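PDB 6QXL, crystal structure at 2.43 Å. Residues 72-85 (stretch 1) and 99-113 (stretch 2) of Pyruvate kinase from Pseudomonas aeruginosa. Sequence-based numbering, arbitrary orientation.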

# COMPACT_ATOMS: atom_id res chain seq x y z
N PRO A 72 -0.11 -41.39 -18.84
CA PRO A 72 -0.24 -41.62 -20.27
C PRO A 72 0.85 -40.88 -21.11
O PRO A 72 0.62 -39.95 -21.88
N LYS A 73 2.06 -41.13 -20.70
CA LYS A 73 3.21 -40.72 -21.49
C LYS A 73 3.28 -41.60 -22.73
O LYS A 73 3.12 -42.85 -22.66
N ILE A 74 3.39 -40.93 -23.89
CA ILE A 74 3.37 -41.66 -25.16
C ILE A 74 4.83 -41.86 -25.55
O ILE A 74 5.60 -40.90 -25.62
N ARG A 75 5.20 -43.11 -25.84
CA ARG A 75 6.58 -43.41 -26.19
C ARG A 75 6.62 -44.10 -27.55
O ARG A 75 5.66 -44.75 -27.98
N ILE A 76 7.76 -43.97 -28.20
CA ILE A 76 8.07 -44.77 -29.37
C ILE A 76 8.45 -46.20 -28.99
O ILE A 76 8.68 -46.50 -27.84
N ALA A 77 8.48 -47.05 -29.98
CA ALA A 77 8.88 -48.46 -29.82
C ALA A 77 10.42 -48.65 -29.86
O ALA A 77 11.16 -47.68 -29.71
N LYS A 78 10.89 -49.87 -30.06
CA LYS A 78 12.33 -50.14 -30.11
C LYS A 78 12.90 -50.01 -31.52
O LYS A 78 12.18 -50.10 -32.52
N PHE A 79 14.22 -49.93 -31.58
CA PHE A 79 15.00 -49.87 -32.80
C PHE A 79 15.80 -51.16 -32.93
O PHE A 79 16.01 -51.82 -31.96
N ALA A 80 16.17 -51.54 -34.14
CA ALA A 80 16.91 -52.78 -34.38
C ALA A 80 18.29 -52.82 -33.76
O ALA A 80 18.69 -53.79 -33.18
N ASN A 81 19.00 -51.73 -33.92
CA ASN A 81 20.31 -51.50 -33.35
C ASN A 81 19.84 -50.46 -32.41
O ASN A 81 19.53 -49.40 -32.85
N LYS A 82 20.10 -50.53 -31.14
CA LYS A 82 19.36 -49.71 -30.19
C LYS A 82 19.20 -48.20 -30.32
O LYS A 82 18.38 -47.65 -29.67
N ARG A 83 20.01 -47.53 -31.08
CA ARG A 83 19.89 -46.12 -31.21
C ARG A 83 20.19 -45.67 -32.61
O ARG A 83 20.82 -46.36 -33.34
N ILE A 84 19.67 -44.53 -32.99
CA ILE A 84 19.99 -43.92 -34.28
C ILE A 84 20.33 -42.45 -34.06
O ILE A 84 20.08 -41.89 -33.00
N GLU A 85 20.86 -41.83 -35.10
CA GLU A 85 21.19 -40.42 -35.11
C GLU A 85 20.53 -39.77 -36.30
O GLU A 85 20.59 -40.28 -37.40
N ALA A 99 6.75 -52.84 -37.11
CA ALA A 99 7.05 -53.79 -35.99
C ALA A 99 7.80 -53.04 -34.86
O ALA A 99 8.71 -52.24 -35.10
N ARG A 100 7.43 -53.39 -33.68
CA ARG A 100 7.91 -52.78 -32.45
C ARG A 100 9.40 -52.99 -32.17
O ARG A 100 10.04 -52.16 -31.53
N ASP A 101 9.97 -54.06 -32.75
CA ASP A 101 11.38 -54.34 -32.51
C ASP A 101 12.28 -53.89 -33.66
O ASP A 101 13.48 -53.92 -33.47
N ALA A 102 11.71 -53.47 -34.82
CA ALA A 102 12.47 -53.29 -36.02
C ALA A 102 12.69 -51.86 -36.47
O ALA A 102 12.71 -51.58 -37.67
N GLY A 103 12.87 -50.94 -35.51
CA GLY A 103 13.02 -49.54 -35.86
C GLY A 103 14.28 -49.34 -36.68
O GLY A 103 15.28 -50.03 -36.48
N THR A 104 14.22 -48.45 -37.65
CA THR A 104 15.35 -48.18 -38.51
C THR A 104 15.65 -46.71 -38.51
O THR A 104 15.05 -45.94 -37.78
N GLN A 105 16.58 -46.31 -39.37
CA GLN A 105 16.92 -44.92 -39.58
C GLN A 105 15.79 -44.10 -40.21
O GLN A 105 15.86 -42.88 -40.22
N GLU A 106 14.77 -44.77 -40.76
CA GLU A 106 13.70 -44.09 -41.47
C GLU A 106 12.33 -44.18 -40.80
O GLU A 106 11.44 -43.37 -41.09
N VAL A 107 12.13 -45.17 -39.92
CA VAL A 107 10.83 -45.37 -39.32
C VAL A 107 10.98 -46.09 -38.00
O VAL A 107 11.87 -46.93 -37.84
N VAL A 108 10.08 -45.78 -37.07
CA VAL A 108 9.94 -46.54 -35.82
C VAL A 108 8.45 -46.76 -35.58
O VAL A 108 7.60 -45.98 -36.04
N GLY A 109 8.14 -47.82 -34.87
CA GLY A 109 6.79 -48.12 -34.48
C GLY A 109 6.33 -47.36 -33.27
O GLY A 109 7.13 -46.74 -32.58
N ILE A 110 5.02 -47.38 -33.03
CA ILE A 110 4.46 -46.74 -31.86
C ILE A 110 3.17 -47.48 -31.47
O ILE A 110 2.31 -47.81 -32.35
N ASP A 111 3.08 -47.78 -30.17
CA ASP A 111 1.92 -48.56 -29.70
C ASP A 111 0.68 -47.73 -29.32
O ASP A 111 -0.11 -48.13 -28.55
N TYR A 112 0.48 -46.55 -29.98
CA TYR A 112 -0.54 -45.64 -29.61
C TYR A 112 -1.28 -45.11 -30.85
O TYR A 112 -0.87 -44.14 -31.50
N PRO A 113 -2.41 -45.77 -31.20
CA PRO A 113 -3.10 -45.41 -32.43
C PRO A 113 -3.62 -43.97 -32.47
O PRO A 113 -3.47 -43.33 -33.53

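Where two chain segments approach most closely, glycine often buys the proximity, and Gly103 of this pyruvate kinase is a clear case: its CA lies 3.7 Å from the CA of Phe79. An ideal CB here would point toward the other stretch and fall 2.7 Å from Lys78 O and 2.9 Å from Phe79 CA, a clash with both. The bare backbone instead bonds on each side of Phe79: Ala80 N donates to Gly103 O at 2.9 Å, nearly straight, and Gly103 N reaches Lys78 O in a weak bond of 3.2 Å.

Phe79 (m, chi2 90°) points away overall, yet its ring packs against the partner. Val108 (p), which points toward stretch 1, lays CG2 over one ring face, 4.2 Å from the centroid, while Thr104 O meets the ring edge, 3.4 Å from Phe79 CE2. Val108 CG1 also touches Ile76 CB at 4.1 Å, so one valine packs against Phe79 and Ile76, and its CG2 also lies 4.4 Å from Ala77 CB. Ala77 points in as well; its small CB sits 3.5 Å from Arg100 O and 4.0 Å from Arg100 CD.

A second methyl-on-ring contact forms at Tyr112 (m), which turns toward stretch 1 and takes Ile74 CG2 (Ile74 is m, t) over one ring face, 4.0 Å from the centroid. Between these aromatic contacts, Ile76 (p, t) and Ile110 (p, t) meet through their CG2 atoms at 4.1 Å.

Polar side chains work farther out. Gln105 (t, p) starts away, but its end returns, and NE2 donates to Glu85 O at 2.9 Å, with OE1 3.8 Å from CB of Ile84 (p, t), which points toward stretch 2. Lys78 NZ stays 4.5 Å from Asp101 OD1, beyond a salt bridge. Water 1 stitches the backbones, donating to Lys78 O (3.0 Å) and Ala99 O (2.5 Å) and accepting from Gly109 N (2.9 Å); water 2 links Asn81 N to Gly103 O.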

# COMPACT_ATOMS: atom_id res chain seq x y z
CB PRO A 72 -1.59 -41.04 -20.55
CG PRO A 72 -1.70 -39.85 -19.63
CD PRO A 72 -1.03 -40.35 -18.38
CB LYS A 73 4.47 -40.83 -20.69
CG LYS A 73 5.63 -40.09 -21.31
CD LYS A 73 6.89 -40.23 -20.43
CE LYS A 73 7.86 -39.08 -20.61
NZ LYS A 73 7.38 -37.77 -20.04
CB ILE A 74 2.65 -40.86 -26.24
CG1 ILE A 74 1.24 -40.46 -25.81
CG2 ILE A 74 2.67 -41.60 -27.54
CD1 ILE A 74 0.69 -39.31 -26.63
CB ARG A 75 7.27 -44.29 -25.17
CG ARG A 75 6.89 -44.06 -23.73
CD ARG A 75 7.87 -44.84 -22.81
NE ARG A 75 7.82 -44.31 -21.43
CZ ARG A 75 8.75 -43.53 -20.85
NH1 ARG A 75 9.88 -43.18 -21.45
NH2 ARG A 75 8.52 -43.06 -19.63
CB ILE A 76 9.12 -44.11 -30.26
CG1 ILE A 76 10.49 -44.13 -29.60
CG2 ILE A 76 8.70 -42.67 -30.63
CD1 ILE A 76 11.53 -43.23 -30.29
CB ALA A 77 8.17 -49.32 -30.86
CB LYS A 78 12.64 -51.53 -29.54
CG LYS A 78 12.12 -51.75 -28.15
CD LYS A 78 12.44 -53.13 -27.66
CE LYS A 78 12.20 -53.24 -26.21
NZ LYS A 78 12.16 -54.67 -25.76
CB PHE A 79 15.97 -48.73 -32.76
CG PHE A 79 15.37 -47.40 -32.99
CD1 PHE A 79 14.90 -46.66 -31.95
CD2 PHE A 79 15.33 -46.88 -34.24
CE1 PHE A 79 14.38 -45.42 -32.15
CE2 PHE A 79 14.81 -45.64 -34.45
CZ PHE A 79 14.33 -44.91 -33.41
CB ALA A 80 17.00 -53.05 -35.85
CB ASN A 81 21.22 -50.89 -34.38
CG ASN A 81 21.28 -51.71 -35.63
OD1 ASN A 81 21.47 -52.90 -35.57
ND2 ASN A 81 21.12 -51.07 -36.76
CB LYS A 82 19.86 -50.04 -28.80
CG LYS A 82 20.32 -51.46 -28.68
CD LYS A 82 20.77 -51.78 -27.27
CE LYS A 82 20.12 -53.06 -26.77
NZ LYS A 82 19.73 -52.93 -25.34
CB ARG A 83 20.86 -45.49 -30.22
CG ARG A 83 20.88 -43.98 -30.18
CD ARG A 83 21.82 -43.49 -29.12
NE ARG A 83 23.21 -43.83 -29.40
CZ ARG A 83 24.02 -43.13 -30.19
NH1 ARG A 83 25.28 -43.52 -30.36
NH2 ARG A 83 23.57 -42.06 -30.82
CB ILE A 84 18.84 -44.02 -35.32
CG1 ILE A 84 17.57 -43.29 -34.79
CG2 ILE A 84 18.50 -45.46 -35.63
CD1 ILE A 84 16.60 -42.86 -35.86
CB GLU A 85 22.72 -40.25 -35.21
CG GLU A 85 23.43 -40.15 -33.87
CD GLU A 85 23.37 -38.76 -33.25
OE1 GLU A 85 23.69 -38.69 -32.04
OE2 GLU A 85 23.11 -37.72 -33.95
CB ALA A 99 7.86 -54.96 -36.51
CB ARG A 100 7.14 -53.22 -31.21
CG ARG A 100 5.63 -53.20 -31.40
CD ARG A 100 5.08 -51.79 -31.12
NE ARG A 100 4.60 -51.16 -32.36
CZ ARG A 100 3.38 -51.19 -32.84
NH1 ARG A 100 2.39 -51.70 -32.17
NH2 ARG A 100 3.18 -50.65 -34.03
CB ASP A 101 11.55 -55.83 -32.32
CG ASP A 101 10.99 -56.32 -31.03
OD1 ASP A 101 11.15 -55.61 -30.03
OD2 ASP A 101 10.55 -57.51 -30.94
CB ALA A 102 11.77 -54.07 -37.13
CB THR A 104 15.04 -48.63 -39.95
OG1 THR A 104 14.13 -47.68 -40.56
CG2 THR A 104 14.44 -50.04 -39.96
CB GLN A 105 18.18 -44.93 -40.51
CG GLN A 105 18.76 -43.59 -40.91
CD GLN A 105 19.51 -42.92 -39.79
OE1 GLN A 105 20.16 -43.58 -38.90
NE2 GLN A 105 19.44 -41.59 -39.76
CB GLU A 106 13.57 -44.63 -42.88
CG GLU A 106 14.81 -44.44 -43.74
CD GLU A 106 14.79 -45.34 -44.97
OE1 GLU A 106 13.74 -45.28 -45.64
OE2 GLU A 106 15.78 -46.11 -45.25
CB VAL A 107 9.87 -46.16 -40.27
CG1 VAL A 107 10.45 -47.53 -40.60
CG2 VAL A 107 8.50 -46.31 -39.65
CB VAL A 108 10.60 -45.81 -34.63
CG1 VAL A 108 9.85 -44.51 -34.27
CG2 VAL A 108 10.69 -46.71 -33.40
CB ILE A 110 4.13 -45.30 -32.17
CG1 ILE A 110 3.38 -45.26 -33.52
CG2 ILE A 110 5.25 -44.32 -32.12
CD1 ILE A 110 2.74 -43.96 -33.95
CB ASP A 111 2.33 -49.44 -28.52
CG ASP A 111 1.41 -50.63 -28.33
OD1 ASP A 111 0.56 -50.96 -29.22
OD2 ASP A 111 1.55 -51.25 -27.26
CB TYR A 112 0.03 -44.48 -28.82
CG TYR A 112 0.77 -44.84 -27.59
CD1 TYR A 112 2.02 -45.42 -27.67
CD2 TYR A 112 0.22 -44.64 -26.34
CE1 TYR A 112 2.72 -45.81 -26.53
CE2 TYR A 112 0.88 -45.02 -25.18
CZ TYR A 112 2.15 -45.55 -25.28
OH TYR A 112 2.80 -45.92 -24.15
CB PRO A 113 -4.28 -46.37 -32.45
CG PRO A 113 -3.85 -47.52 -31.65
CD PRO A 113 -2.98 -46.98 -30.59
O HOH W 1 9.76 -50.19 -34.23
O HOH W 2 18.15 -49.76 -36.05